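Local coordinates for protein putative metallopeptidase (Shewanella baltica OS155, PDB 3IEH) that binds a zinc ion and, as a member of the peptidase M14 family, probably hydrolyses peptide or ester bonds as a metallocarboxypeptidase-like enzyme, at residues 84-89 with 103-108; 129-134 with 149-154; 168-173 with 229-234; 179-184 with 210-215; 190-195 with 241-246. All blocks are in the same frame, centred on the assembly; numbering follows the deposited sequence. Where two conformers were deposited one is given.

Contact 1 of 5, residues 84-89 with 103-108; sequences WGLLHF and LSLLPL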
# COMPACT_ATOMS: atom_id res chain seq x y z
N TRP A 84 1.78 2.60 -9.47
CA TRP A 84 2.07 2.09 -10.84
C TRP A 84 2.31 0.58 -10.81
O TRP A 84 1.97 -0.16 -11.75
CB TRP A 84 3.23 2.82 -11.52
CG TRP A 84 2.92 4.28 -11.84
CD1 TRP A 84 3.33 5.37 -11.14
CD2 TRP A 84 2.14 4.78 -12.94
NE1 TRP A 84 2.86 6.52 -11.73
CE2 TRP A 84 2.13 6.19 -12.83
CE3 TRP A 84 1.47 4.19 -14.00
CZ2 TRP A 84 1.46 7.00 -13.75
CZ3 TRP A 84 0.81 5.01 -14.92
CH2 TRP A 84 0.79 6.39 -14.77
N GLY A 85 2.92 0.12 -9.72
CA GLY A 85 3.08 -1.31 -9.48
C GLY A 85 1.75 -2.01 -9.41
O GLY A 85 1.61 -3.12 -9.91
N LEU A 86 0.75 -1.37 -8.81
CA LEU A 86 -0.61 -1.94 -8.74
C LEU A 86 -1.22 -2.01 -10.13
O LEU A 86 -1.88 -2.99 -10.45
CB LEU A 86 -1.52 -1.16 -7.79
CG LEU A 86 -2.88 -1.79 -7.46
CD1 LEU A 86 -2.81 -3.31 -7.22
CD2 LEU A 86 -3.49 -1.09 -6.24
N LEU A 87 -0.98 -0.98 -10.95
CA LEU A 87 -1.50 -1.01 -12.31
C LEU A 87 -0.87 -2.16 -13.08
O LEU A 87 -1.55 -2.83 -13.83
CB LEU A 87 -1.23 0.31 -13.08
CG LEU A 87 -2.22 1.45 -12.90
CD1 LEU A 87 -1.75 2.72 -13.70
CD2 LEU A 87 -3.62 1.00 -13.35
N HIS A 88 0.43 -2.35 -12.91
CA HIS A 88 1.12 -3.41 -13.59
C HIS A 88 0.49 -4.76 -13.24
O HIS A 88 0.15 -5.57 -14.11
CB HIS A 88 2.58 -3.44 -13.22
CG HIS A 88 3.32 -4.53 -13.91
ND1 HIS A 88 3.42 -5.80 -13.38
CD2 HIS A 88 3.90 -4.58 -15.13
CE1 HIS A 88 4.07 -6.57 -14.23
NE2 HIS A 88 4.38 -5.85 -15.29
N PHE A 89 0.34 -4.98 -11.94
CA PHE A 89 -0.26 -6.19 -11.41
C PHE A 89 -1.66 -6.45 -11.97
O PHE A 89 -1.99 -7.58 -12.30
CB PHE A 89 -0.31 -6.09 -9.89
CG PHE A 89 -1.21 -7.07 -9.25
CD1 PHE A 89 -0.75 -8.35 -8.94
CD2 PHE A 89 -2.50 -6.71 -8.89
CE1 PHE A 89 -1.57 -9.26 -8.31
CE2 PHE A 89 -3.33 -7.61 -8.27
CZ PHE A 89 -2.87 -8.90 -7.98
N LEU A 103 -10.93 -9.37 -3.24
CA LEU A 103 -9.92 -8.30 -3.25
C LEU A 103 -10.52 -6.91 -3.18
O LEU A 103 -11.46 -6.58 -3.92
CB LEU A 103 -9.04 -8.36 -4.50
CG LEU A 103 -7.79 -7.46 -4.50
CD1 LEU A 103 -6.80 -7.88 -3.42
CD2 LEU A 103 -7.13 -7.52 -5.85
N SER A 104 -9.94 -6.10 -2.30
CA SER A 104 -10.30 -4.70 -2.15
C SER A 104 -9.02 -3.93 -2.40
O SER A 104 -7.94 -4.42 -2.05
CB SER A 104 -10.85 -4.43 -0.73
OG SER A 104 -12.08 -5.12 -0.51
N LEU A 105 -9.12 -2.77 -3.04
CA LEU A 105 -7.94 -1.93 -3.34
C LEU A 105 -8.13 -0.46 -2.93
O LEU A 105 -9.25 0.13 -3.04
CB LEU A 105 -7.61 -1.95 -4.82
CG LEU A 105 -7.35 -3.33 -5.45
CD1 LEU A 105 -7.38 -3.20 -6.99
CD2 LEU A 105 -6.05 -4.01 -4.96
N LEU A 106 -7.04 0.11 -2.44
CA LEU A 106 -6.93 1.55 -2.24
C LEU A 106 -5.74 1.94 -3.13
O LEU A 106 -4.62 2.00 -2.67
CB LEU A 106 -6.69 1.92 -0.78
CG LEU A 106 -7.86 1.98 0.19
CD1 LEU A 106 -7.33 2.22 1.64
CD2 LEU A 106 -8.93 3.05 -0.24
N PRO A 107 -5.99 2.16 -4.42
CA PRO A 107 -4.87 2.31 -5.35
C PRO A 107 -4.04 3.59 -5.20
O PRO A 107 -2.88 3.57 -5.57
CB PRO A 107 -5.53 2.25 -6.73
CG PRO A 107 -6.96 2.37 -6.52
CD PRO A 107 -7.29 2.10 -5.10
N LEU A 108 -4.62 4.67 -4.66
CA LEU A 108 -3.93 5.95 -4.54
C LEU A 108 -4.62 6.78 -3.46
O LEU A 108 -5.61 7.50 -3.70
CB LEU A 108 -3.89 6.69 -5.89
CG LEU A 108 -3.24 8.08 -5.96
CD1 LEU A 108 -1.86 8.10 -5.29
CD2 LEU A 108 -3.14 8.62 -7.42
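L86 of helix 81-91 packs on L105 and P107 inside the beta-alpha-beta unit formed by strand 68-73, this helix and strand 102-106, part of the alpha/beta core of an M14 metallopeptidase. Strands 68-73 and 102-106 lie parallel and adjacent in the central mixed sheet, so the contact is the seam between the crossover helix and the second strand of the unit. It is wholly apolar. L86 carries it with its two methyl branches, in one of two modelled conformers, so the exact fit is less certain than the burial. Its CG stands anti to the backbone N (chi1 -170°), which sends the branches outward from the helix to the strand. The CD2 branch rests on P107 just past the strand end, 3.8 Å from P107 CA, where the proline ring gives a rigid surface. L105 also touches I71 of the neighbouring strand. M264 of helix 253-271 also packs on L86, while L32 of helix 25-39 packs on P107. The methyls of the two leucines meet at an angle, with L86 CD1 4.0 Å from L105 CD2.

Contact 2 of 5, residues 129-134 with 149-154; sequences RGFVFE and KLLLDH
This is a buried apolar contact at the periphery of the fold, about 16 Å from the centre of the chain: the ring of F131, just ahead of the short strand 132-134, lies against L151 and L152 of helix 146-152. The ring meets both leucines obliquely and spreads along two successive residues of the helix. Nearer its base, F131 CD2 is 3.9 Å from L152 CG, with the CD2 methyl of L152 close behind. At the far end, F131 CZ is 4.0 Å from L151 CD1, so the two leucines follow the ring along CD2, CE2 and CZ. The ring is swung beside its own backbone N (chi1 -54°), which carries its end towards the helix although the CB starts off on another course. G130, just before it, has a positive phi of 79°, a backbone shape that favours glycine, and its carbonyl oxygen is held by T144. In the M14 fold the contact lies beside helix 230-237, whose F230 meets the F131 ring edge-to-face, and L151 reaches L46 of the edge strand 42-49. A glycerol, probably from the crystallisation liquor, is bonded to F131 O. At the other end of segment 149-154, the chain turns from helix 146-152 into helix 155-162 with H154 at the N-cap position. There H154 ND1 donates to L150 O at 2.8 Å, an almost straight bond (178°) with the oxygen in the imidazole plane, which fixes the rotation of that ring.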
# COMPACT_ATOMS: atom_id res chain seq x y z
N ARG A 129 -0.24 8.64 8.89
CA ARG A 129 -0.21 8.67 10.35
C ARG A 129 -1.55 9.16 10.95
O ARG A 129 -2.52 9.46 10.22
CB ARG A 129 0.99 9.52 10.83
CG ARG A 129 0.82 11.04 10.67
CD ARG A 129 2.08 11.85 11.10
NE ARG A 129 2.29 11.83 12.54
CZ ARG A 129 3.35 12.33 13.17
NH1 ARG A 129 4.34 12.92 12.52
NH2 ARG A 129 3.41 12.26 14.49
N GLY A 130 -1.60 9.21 12.28
CA GLY A 130 -2.81 9.61 12.99
C GLY A 130 -3.89 8.55 13.11
O GLY A 130 -5.03 8.88 13.42
N PHE A 131 -3.59 7.28 12.86
CA PHE A 131 -4.58 6.22 13.11
C PHE A 131 -4.28 5.59 14.46
O PHE A 131 -3.47 4.66 14.57
CB PHE A 131 -4.53 5.16 12.02
CG PHE A 131 -4.68 5.69 10.64
CD1 PHE A 131 -3.56 6.12 9.94
CD2 PHE A 131 -5.94 5.78 10.04
CE1 PHE A 131 -3.68 6.61 8.64
CE2 PHE A 131 -6.09 6.28 8.76
CZ PHE A 131 -4.96 6.70 8.04
N VAL A 132 -4.94 6.11 15.50
CA VAL A 132 -4.76 5.66 16.87
C VAL A 132 -5.81 4.60 17.22
O VAL A 132 -6.94 4.67 16.75
CB VAL A 132 -4.98 6.84 17.82
CG1 VAL A 132 -4.81 6.38 19.26
CG2 VAL A 132 -4.03 7.98 17.47
N PHE A 133 -5.45 3.65 18.08
CA PHE A 133 -6.38 2.58 18.47
C PHE A 133 -6.72 2.73 19.94
O PHE A 133 -6.03 2.19 20.79
CB PHE A 133 -5.77 1.21 18.21
CG PHE A 133 -6.72 0.09 18.45
CD1 PHE A 133 -7.75 -0.16 17.53
CD2 PHE A 133 -6.61 -0.72 19.59
CE1 PHE A 133 -8.66 -1.19 17.74
CE2 PHE A 133 -7.51 -1.76 19.80
CZ PHE A 133 -8.54 -2.00 18.88
N GLU A 134 -7.80 3.46 20.22
CA GLU A 134 -8.22 3.74 21.59
C GLU A 134 -9.60 3.20 21.97
O GLU A 134 -10.58 3.38 21.24
CB GLU A 134 -8.24 5.24 21.82
CG GLU A 134 -6.94 5.80 22.30
CD GLU A 134 -7.12 7.12 23.02
OE1 GLU A 134 -8.16 7.30 23.72
OE2 GLU A 134 -6.21 7.98 22.89
N LYS A 149 -8.89 10.75 7.79
CA LYS A 149 -10.23 10.97 8.34
C LYS A 149 -11.30 10.27 7.48
O LYS A 149 -12.20 9.60 8.02
CB LYS A 149 -10.54 12.48 8.46
CG LYS A 149 -9.89 13.15 9.64
CD LYS A 149 -9.90 14.66 9.49
CE LYS A 149 -9.39 15.41 10.72
NZ LYS A 149 -9.47 16.91 10.52
N LEU A 150 -11.18 10.40 6.17
CA LEU A 150 -12.05 9.67 5.26
C LEU A 150 -11.94 8.15 5.46
O LEU A 150 -12.97 7.45 5.39
CB LEU A 150 -11.70 10.00 3.82
CG LEU A 150 -12.01 11.41 3.33
CD1 LEU A 150 -11.55 11.53 1.88
CD2 LEU A 150 -13.50 11.71 3.48
N LEU A 151 -10.72 7.64 5.70
CA LEU A 151 -10.51 6.20 5.92
C LEU A 151 -11.10 5.76 7.26
O LEU A 151 -11.76 4.73 7.34
CB LEU A 151 -9.03 5.81 5.82
CG LEU A 151 -8.32 5.92 4.46
CD1 LEU A 151 -6.79 5.84 4.62
CD2 LEU A 151 -8.82 4.86 3.49
N LEU A 152 -10.89 6.56 8.31
CA LEU A 152 -11.42 6.26 9.64
C LEU A 152 -12.94 6.29 9.64
O LEU A 152 -13.57 5.45 10.27
CB LEU A 152 -10.89 7.25 10.68
CG LEU A 152 -9.46 7.06 11.20
CD1 LEU A 152 -8.96 8.28 11.99
CD2 LEU A 152 -9.35 5.80 12.06
N ASP A 153 -13.53 7.27 8.95
CA ASP A 153 -14.99 7.33 8.81
C ASP A 153 -15.58 6.06 8.19
O ASP A 153 -16.77 5.83 8.31
CB ASP A 153 -15.42 8.52 7.94
CG ASP A 153 -15.28 9.88 8.65
OD1 ASP A 153 -15.12 9.93 9.90
OD2 ASP A 153 -15.33 10.93 7.95
N HIS A 154 -14.75 5.27 7.49
CA HIS A 154 -15.19 4.00 6.91
C HIS A 154 -14.45 2.80 7.52
O HIS A 154 -14.21 1.79 6.87
CB HIS A 154 -14.99 4.04 5.40
CG HIS A 154 -15.82 5.07 4.71
ND1 HIS A 154 -15.40 6.37 4.54
CD2 HIS A 154 -17.04 4.99 4.12
CE1 HIS A 154 -16.32 7.05 3.88
NE2 HIS A 154 -17.33 6.24 3.62

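Contact 3 of 5, residues 168-173 with 229-234; sequences TCHEDV and SFEACL. With ZN (zinc ion), chain B.
E231, on the first turn of helix 230-237, lays its bent side chain across T168 of strand 165-172 in the central sheet, at about a right angle, and brings its carboxylate near the ring of H170. Its CD is 3.5 Å from T168 CG2; the still shorter approach of the carbons CG2 and CG is doubtful in the model. The carboxylate comes to H170 obliquely, its plane 59° from that of the imidazole. With H170 NE2 3.8 Å from E231 OE2, the pair is too long for a hydrogen bond. What holds OE2 is N128 ND2, while OE1 is bonded to an unidentified ligand. H170 NE2 instead makes a weak bond to T168 OG1 (3.2 Å, 121°), and T168 OG1 is also bonded to S72 OG. Through its other ring nitrogen, ND1, H170 binds the zinc ion at 2.5 Å; with H76 and E79 it makes the His-Glu-His zinc site of the M14 fold, and a water lies 2.3 Å from the metal. S229 N-caps the helix, its OG accepting from A232 N at 3.2 Å. With an alanine in place of E231, N128 would probably lose its carboxylate mate and H170 the negative charge beside it. Lying behind a zinc ligand, the carboxylate of E231 may polarise the imidazole of H170 through space, and the weak bond from NE2 may help set the ring's rotation towards the metal.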
# COMPACT_ATOMS: atom_id res chain seq x y z
N THR A 168 0.32 -3.01 2.39
CA THR A 168 0.44 -1.63 1.95
C THR A 168 1.80 -1.48 1.25
O THR A 168 2.81 -1.93 1.78
CB THR A 168 0.24 -0.62 3.10
OG1 THR A 168 0.13 0.69 2.54
CG2 THR A 168 1.40 -0.65 4.09
N CYS A 169 1.82 -0.88 0.06
CA CYS A 169 3.05 -0.79 -0.74
C CYS A 169 3.69 0.59 -0.73
O CYS A 169 3.20 1.53 -1.37
CB CYS A 169 2.74 -1.25 -2.14
SG CYS A 169 2.24 -3.00 -2.09
N HIS A 170 4.80 0.70 0.01
CA HIS A 170 5.49 1.95 0.18
C HIS A 170 6.84 1.89 -0.49
O HIS A 170 7.26 0.84 -1.00
CB HIS A 170 5.67 2.25 1.66
CG HIS A 170 4.39 2.64 2.34
ND1 HIS A 170 4.12 3.93 2.73
CD2 HIS A 170 3.29 1.92 2.65
CE1 HIS A 170 2.93 3.98 3.29
NE2 HIS A 170 2.40 2.78 3.25
N GLU A 171 7.48 3.05 -0.54
CA GLU A 171 8.85 3.14 -1.04
C GLU A 171 9.66 4.03 -0.12
O GLU A 171 9.12 4.86 0.57
CB GLU A 171 8.89 3.70 -2.44
CG GLU A 171 8.12 2.95 -3.47
CD GLU A 171 8.75 3.13 -4.83
OE1 GLU A 171 8.38 4.09 -5.51
OE2 GLU A 171 9.68 2.38 -5.21
N ASP A 172 10.97 3.83 -0.11
CA ASP A 172 11.88 4.62 0.73
C ASP A 172 12.86 5.35 -0.20
O ASP A 172 13.75 4.72 -0.77
CB ASP A 172 12.58 3.67 1.73
CG ASP A 172 13.52 4.39 2.71
OD1 ASP A 172 13.85 5.59 2.57
OD2 ASP A 172 13.97 3.70 3.64
N VAL A 173 12.68 6.67 -0.34
CA VAL A 173 13.53 7.52 -1.19
C VAL A 173 14.95 7.72 -0.63
O VAL A 173 15.84 8.14 -1.34
CB VAL A 173 12.87 8.92 -1.48
CG1 VAL A 173 12.73 9.78 -0.20
CG2 VAL A 173 13.66 9.67 -2.50
N SER A 229 0.36 4.20 12.20
CA SER A 229 0.15 4.05 10.75
C SER A 229 -1.14 3.30 10.44
O SER A 229 -1.66 2.55 11.25
CB SER A 229 1.31 3.29 10.11
OG SER A 229 1.24 1.91 10.43
N PHE A 230 -1.62 3.47 9.21
CA PHE A 230 -2.84 2.83 8.75
C PHE A 230 -2.79 1.31 8.95
O PHE A 230 -3.73 0.71 9.47
CB PHE A 230 -3.01 3.21 7.27
CG PHE A 230 -4.19 2.56 6.60
CD1 PHE A 230 -5.49 2.98 6.88
CD2 PHE A 230 -3.99 1.57 5.63
CE1 PHE A 230 -6.59 2.39 6.23
CE2 PHE A 230 -5.08 1.00 4.96
CZ PHE A 230 -6.39 1.40 5.26
N GLU A 231 -1.69 0.70 8.53
CA GLU A 231 -1.46 -0.75 8.64
C GLU A 231 -1.50 -1.23 10.10
O GLU A 231 -2.24 -2.16 10.42
CB GLU A 231 -0.07 -1.13 8.08
CG GLU A 231 0.41 -0.33 6.84
CD GLU A 231 1.15 1.02 7.12
OE1 GLU A 231 2.23 1.03 7.76
OE2 GLU A 231 0.68 2.05 6.61
N ALA A 232 -0.69 -0.62 10.97
CA ALA A 232 -0.64 -1.08 12.40
C ALA A 232 -2.03 -0.98 13.02
O ALA A 232 -2.49 -1.88 13.72
CB ALA A 232 0.43 -0.27 13.27
N CYS A 233 -2.72 0.10 12.69
CA CYS A 233 -4.05 0.33 13.20
C CYS A 233 -5.06 -0.75 12.76
O CYS A 233 -5.86 -1.23 13.57
CB CYS A 233 -4.53 1.70 12.75
SG CYS A 233 -6.09 2.15 13.56
N LEU A 234 -5.01 -1.11 11.49
CA LEU A 234 -5.87 -2.14 10.93
C LEU A 234 -5.52 -3.51 11.50
O LEU A 234 -6.43 -4.32 11.76
CB LEU A 234 -5.81 -2.17 9.41
CG LEU A 234 -6.58 -1.09 8.66
CD1 LEU A 234 -6.34 -1.22 7.18
CD2 LEU A 234 -8.08 -1.21 9.00
ZN ZN B . 5.84 5.68 2.76
O HOH W 1 7.34 4.67 4.19

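Contact 4 of 5, residues 179-184 with 210-215; sequences YVYSFE and GEIDAC
The rings of Y179 and Y181 both slant against I212, their hydroxyl ends converging on it. Neighbours on the same side of strand 179-183, in the central mixed sheet of the M14 fold, they meet I212 where strand 211-212 enters the turn of a tight beta-hairpin with strand 215-216; residues I212 to C215 form a type II' turn with D213 in its second position. I212 divides its branches between the two rings. Its CG1 lies against the outer part of the Y179 ring, 3.8 Å from Y179 CE2, with CD1 following towards the phenol carbon. Its CG2 touches both hydroxyls, 3.7 Å from Y179 OH. The torsion of I212 explains this split: CG1 stands beside the backbone N (chi1 -49°) and CG2 is anti to it. The Y179 and I212 side chains come from opposite directions, while those of Y181 and I212 cross at a slant. The Y179 ring takes the narrow place between its own backbone N and carbonyl carbon (chi1 58°), which turns it outward to the hairpin. Its polar end is bonded to D172 OD2 at the end of strand 165-172. Both tyrosines also touch E246, the predicted proton donor/acceptor, and an unidentified ligand lies about 4 Å from the Y181 side chain, so the hairpin leans on residues beside the zinc pocket. The exposed, poorly ordered D213 comes no nearer than 4.5 Å, from its OD2 to Y181 OH. The tightest approach is that of Y181 OH to I212 CG2, at 3.2 Å.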
# COMPACT_ATOMS: atom_id res chain seq x y z
N TYR A 179 13.13 -3.50 2.14
CA TYR A 179 12.78 -4.07 3.43
C TYR A 179 11.27 -4.11 3.56
O TYR A 179 10.54 -3.62 2.69
CB TYR A 179 13.47 -3.33 4.61
CG TYR A 179 13.17 -1.87 4.68
CD1 TYR A 179 13.86 -0.95 3.86
CD2 TYR A 179 12.22 -1.38 5.58
CE1 TYR A 179 13.59 0.42 3.92
CE2 TYR A 179 11.93 0.00 5.66
CZ TYR A 179 12.60 0.89 4.81
OH TYR A 179 12.32 2.24 4.88
N VAL A 180 10.81 -4.75 4.62
CA VAL A 180 9.38 -4.96 4.82
C VAL A 180 9.04 -4.97 6.31
O VAL A 180 9.75 -5.58 7.08
CB VAL A 180 8.91 -6.29 4.17
CG1 VAL A 180 9.82 -7.42 4.55
CG2 VAL A 180 7.48 -6.60 4.61
N TYR A 181 7.98 -4.26 6.68
CA TYR A 181 7.42 -4.28 8.03
C TYR A 181 6.35 -5.34 7.96
O TYR A 181 5.52 -5.26 7.09
CB TYR A 181 6.70 -2.95 8.37
CG TYR A 181 7.56 -1.69 8.44
CD1 TYR A 181 7.84 -0.94 7.30
CD2 TYR A 181 8.07 -1.25 9.65
CE1 TYR A 181 8.62 0.21 7.37
CE2 TYR A 181 8.86 -0.12 9.72
CZ TYR A 181 9.13 0.61 8.60
OH TYR A 181 9.91 1.74 8.71
N SER A 182 6.34 -6.30 8.87
CA SER A 182 5.26 -7.31 8.88
C SER A 182 4.65 -7.48 10.26
O SER A 182 5.24 -7.06 11.27
CB SER A 182 5.73 -8.68 8.35
OG SER A 182 6.62 -9.31 9.25
N PHE A 183 3.44 -8.05 10.27
CA PHE A 183 2.66 -8.31 11.47
C PHE A 183 2.10 -9.72 11.37
O PHE A 183 1.39 -10.05 10.41
CB PHE A 183 1.50 -7.33 11.60
CG PHE A 183 1.94 -5.91 11.73
CD1 PHE A 183 2.20 -5.15 10.59
CD2 PHE A 183 2.14 -5.34 12.96
CE1 PHE A 183 2.60 -3.84 10.70
CE2 PHE A 183 2.58 -4.03 13.08
CZ PHE A 183 2.80 -3.29 11.95
N GLU A 184 2.48 -10.56 12.33
CA GLU A 184 1.96 -11.93 12.41
C GLU A 184 1.72 -12.23 13.87
O GLU A 184 2.47 -11.77 14.72
CB GLU A 184 2.93 -12.96 11.85
CG GLU A 184 3.26 -12.87 10.36
CD GLU A 184 4.08 -14.05 9.92
OE1 GLU A 184 3.64 -15.19 10.17
OE2 GLU A 184 5.16 -13.88 9.33
N GLY A 210 20.43 -1.98 10.42
CA GLY A 210 20.22 -0.55 10.60
C GLY A 210 19.01 -0.38 11.48
O GLY A 210 18.57 -1.31 12.20
N GLU A 211 18.47 0.83 11.47
CA GLU A 211 17.19 1.09 12.09
C GLU A 211 16.44 2.09 11.23
O GLU A 211 17.04 3.01 10.69
CB GLU A 211 17.33 1.56 13.55
CG GLU A 211 18.14 2.84 13.78
CD GLU A 211 17.92 3.45 15.17
OE1 GLU A 211 17.61 2.69 16.12
OE2 GLU A 211 18.07 4.69 15.32
N ILE A 212 15.15 1.84 11.02
CA ILE A 212 14.28 2.83 10.37
C ILE A 212 13.49 3.38 11.58
O ILE A 212 12.79 2.62 12.26
CB ILE A 212 13.40 2.20 9.26
CG1 ILE A 212 14.25 1.34 8.32
CG2 ILE A 212 12.69 3.28 8.45
CD1 ILE A 212 15.32 2.09 7.57
N ASP A 213 13.67 4.68 11.87
CA ASP A 213 13.15 5.31 13.10
C ASP A 213 13.92 4.70 14.31
O ASP A 213 15.13 4.42 14.19
CB ASP A 213 11.61 5.16 13.22
CG ASP A 213 10.87 5.61 11.94
OD1 ASP A 213 11.41 6.46 11.19
OD2 ASP A 213 9.74 5.11 11.69
N ALA A 214 13.27 4.47 15.45
CA ALA A 214 13.95 3.77 16.54
C ALA A 214 13.83 2.27 16.30
O ALA A 214 14.10 1.49 17.21
CB ALA A 214 13.38 4.16 17.90
N CYS A 215 13.43 1.89 15.08
CA CYS A 215 13.19 0.48 14.71
C CYS A 215 14.30 -0.28 14.01
O CYS A 215 14.63 0.01 12.86
CB CYS A 215 11.94 0.36 13.85
SG CYS A 215 10.69 -0.49 14.72

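Contact 5 of 5, residues 190-195 with 241-246; sequences GRFSLD and VGACTE
A chi1 of 179° extends F192 away from its backbone N, out from the first turn of helix 191-201, and V241, just ahead of strand 242-248, turns its isopropyl group over the ring. V241 CB stands over one face, 4.1 Å from the ring centroid and 15° off the normal, a CH-pi contact. The CG2 methyl covers the same face towards the tip, 3.9 Å from F192 CZ. At the ring edge, the carbonyl oxygen of G242 lies in the ring plane, 3.4 Å from F192 CE2, while A243 CB sits obliquely at the far end, 4.0 Å from F192 CZ. The contact joins helix 191-201 to the central mixed sheet of the M14 fold, near the start of a strand that further on carries E246, the predicted proton donor/acceptor. C271 of helix 253-271 also touches F192. Without the ring, as with an alanine at F192, a gap would probably open between helix and strand and the V241 isopropyl group would lose the face beneath it. G190 occupies the N-cap position, and its carbonyl oxygen accepts from L194 N at 3.0 Å. Within the first turn, R191 NH2 and D195 OD1 attract by charge alone at 3.4 Å, the oxygen well out of the guanidinium plane.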
# COMPACT_ATOMS: atom_id res chain seq x y z
N GLY A 190 7.21 -15.83 10.29
CA GLY A 190 6.97 -17.08 9.61
C GLY A 190 7.10 -16.90 8.11
O GLY A 190 7.71 -15.93 7.62
N ARG A 191 6.49 -17.83 7.38
CA ARG A 191 6.57 -17.83 5.91
C ARG A 191 6.03 -16.55 5.25
O ARG A 191 6.61 -16.05 4.29
CB ARG A 191 5.90 -19.10 5.35
CG ARG A 191 4.95 -18.92 4.17
CD ARG A 191 5.19 -19.95 3.06
NE ARG A 191 6.37 -19.56 2.29
CZ ARG A 191 6.64 -19.97 1.06
NH1 ARG A 191 5.82 -20.80 0.42
NH2 ARG A 191 7.75 -19.55 0.45
N PHE A 192 4.94 -16.02 5.78
CA PHE A 192 4.38 -14.77 5.28
C PHE A 192 5.45 -13.65 5.18
O PHE A 192 5.69 -13.11 4.11
CB PHE A 192 3.24 -14.34 6.21
CG PHE A 192 2.60 -13.06 5.83
CD1 PHE A 192 1.73 -13.01 4.76
CD2 PHE A 192 2.90 -11.88 6.52
CE1 PHE A 192 1.15 -11.79 4.38
CE2 PHE A 192 2.32 -10.69 6.16
CZ PHE A 192 1.44 -10.63 5.09
N SER A 193 6.07 -13.34 6.32
CA SER A 193 7.12 -12.34 6.45
C SER A 193 8.31 -12.68 5.57
O SER A 193 8.78 -11.85 4.79
CB SER A 193 7.56 -12.23 7.93
OG SER A 193 6.47 -11.85 8.78
N LEU A 194 8.80 -13.91 5.70
CA LEU A 194 10.02 -14.32 4.99
C LEU A 194 9.88 -14.38 3.48
O LEU A 194 10.84 -14.11 2.76
CB LEU A 194 10.53 -15.65 5.54
CG LEU A 194 10.96 -15.60 7.01
CD1 LEU A 194 11.30 -16.99 7.47
CD2 LEU A 194 12.13 -14.62 7.27
N ASP A 195 8.68 -14.72 2.99
CA ASP A 195 8.45 -14.81 1.56
C ASP A 195 8.40 -13.43 0.93
O ASP A 195 8.90 -13.23 -0.18
CB ASP A 195 7.17 -15.57 1.22
CG ASP A 195 6.96 -15.70 -0.29
OD1 ASP A 195 7.75 -16.41 -0.94
OD2 ASP A 195 6.01 -15.09 -0.84
N VAL A 241 -2.96 -10.63 9.43
CA VAL A 241 -1.58 -10.40 9.05
C VAL A 241 -1.53 -9.09 8.27
O VAL A 241 -2.51 -8.69 7.60
CB VAL A 241 -1.01 -11.53 8.17
CG1 VAL A 241 -0.97 -12.81 8.94
CG2 VAL A 241 -1.85 -11.71 6.85
N GLY A 242 -0.40 -8.42 8.35
CA GLY A 242 -0.16 -7.18 7.62
C GLY A 242 1.28 -7.12 7.19
O GLY A 242 2.14 -7.71 7.83
N ALA A 243 1.53 -6.44 6.07
CA ALA A 243 2.89 -6.16 5.60
C ALA A 243 2.89 -4.79 4.98
O ALA A 243 1.94 -4.41 4.26
CB ALA A 243 3.35 -7.19 4.57
N CYS A 244 3.95 -4.03 5.25
CA CYS A 244 4.20 -2.77 4.57
C CYS A 244 5.54 -2.92 3.88
O CYS A 244 6.57 -2.84 4.52
CB CYS A 244 4.23 -1.60 5.53
SG CYS A 244 4.86 -0.07 4.75
N THR A 245 5.53 -3.17 2.58
CA THR A 245 6.76 -3.37 1.83
C THR A 245 7.37 -2.02 1.50
O THR A 245 6.66 -1.04 1.29
CB THR A 245 6.50 -4.14 0.52
OG1 THR A 245 5.57 -3.41 -0.26
CG2 THR A 245 5.95 -5.57 0.79
N GLU A 246 8.70 -1.98 1.50
CA GLU A 246 9.43 -0.76 1.17
C GLU A 246 10.45 -1.08 0.07
O GLU A 246 11.47 -1.69 0.33
CB GLU A 246 10.14 -0.23 2.43
CG GLU A 246 9.20 0.19 3.54
CD GLU A 246 8.65 1.61 3.37
OE1 GLU A 246 9.09 2.40 2.49
OE2 GLU A 246 7.77 1.94 4.18

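Overall arrangement
Contacts 1, 3, 4 and 5 all reach the central mixed sheet, while contact 2 lies beside it, against helix 230-237. Contact 3 touches all the others: its F230 packs on F131 and L151 of contact 2 and on L106 of contact 1, where L106 CD1 is 3.8 Å from F230 CZ. Strands 165-172 and 242-248 tie contacts 3 and 5 side by side, H170 N lying 2.9 Å from T245 O. Contacts 4 and 5 meet at S193, whose OG is 2.6 Å from S182 OG. The zinc site belongs to contact 3; E246 of contact 5 packs on H170, and the Y179 side chain of contact 4 is about 8 Å from the zinc ion. In contact 1, the L86 side chain is about 12 Å from that of H170.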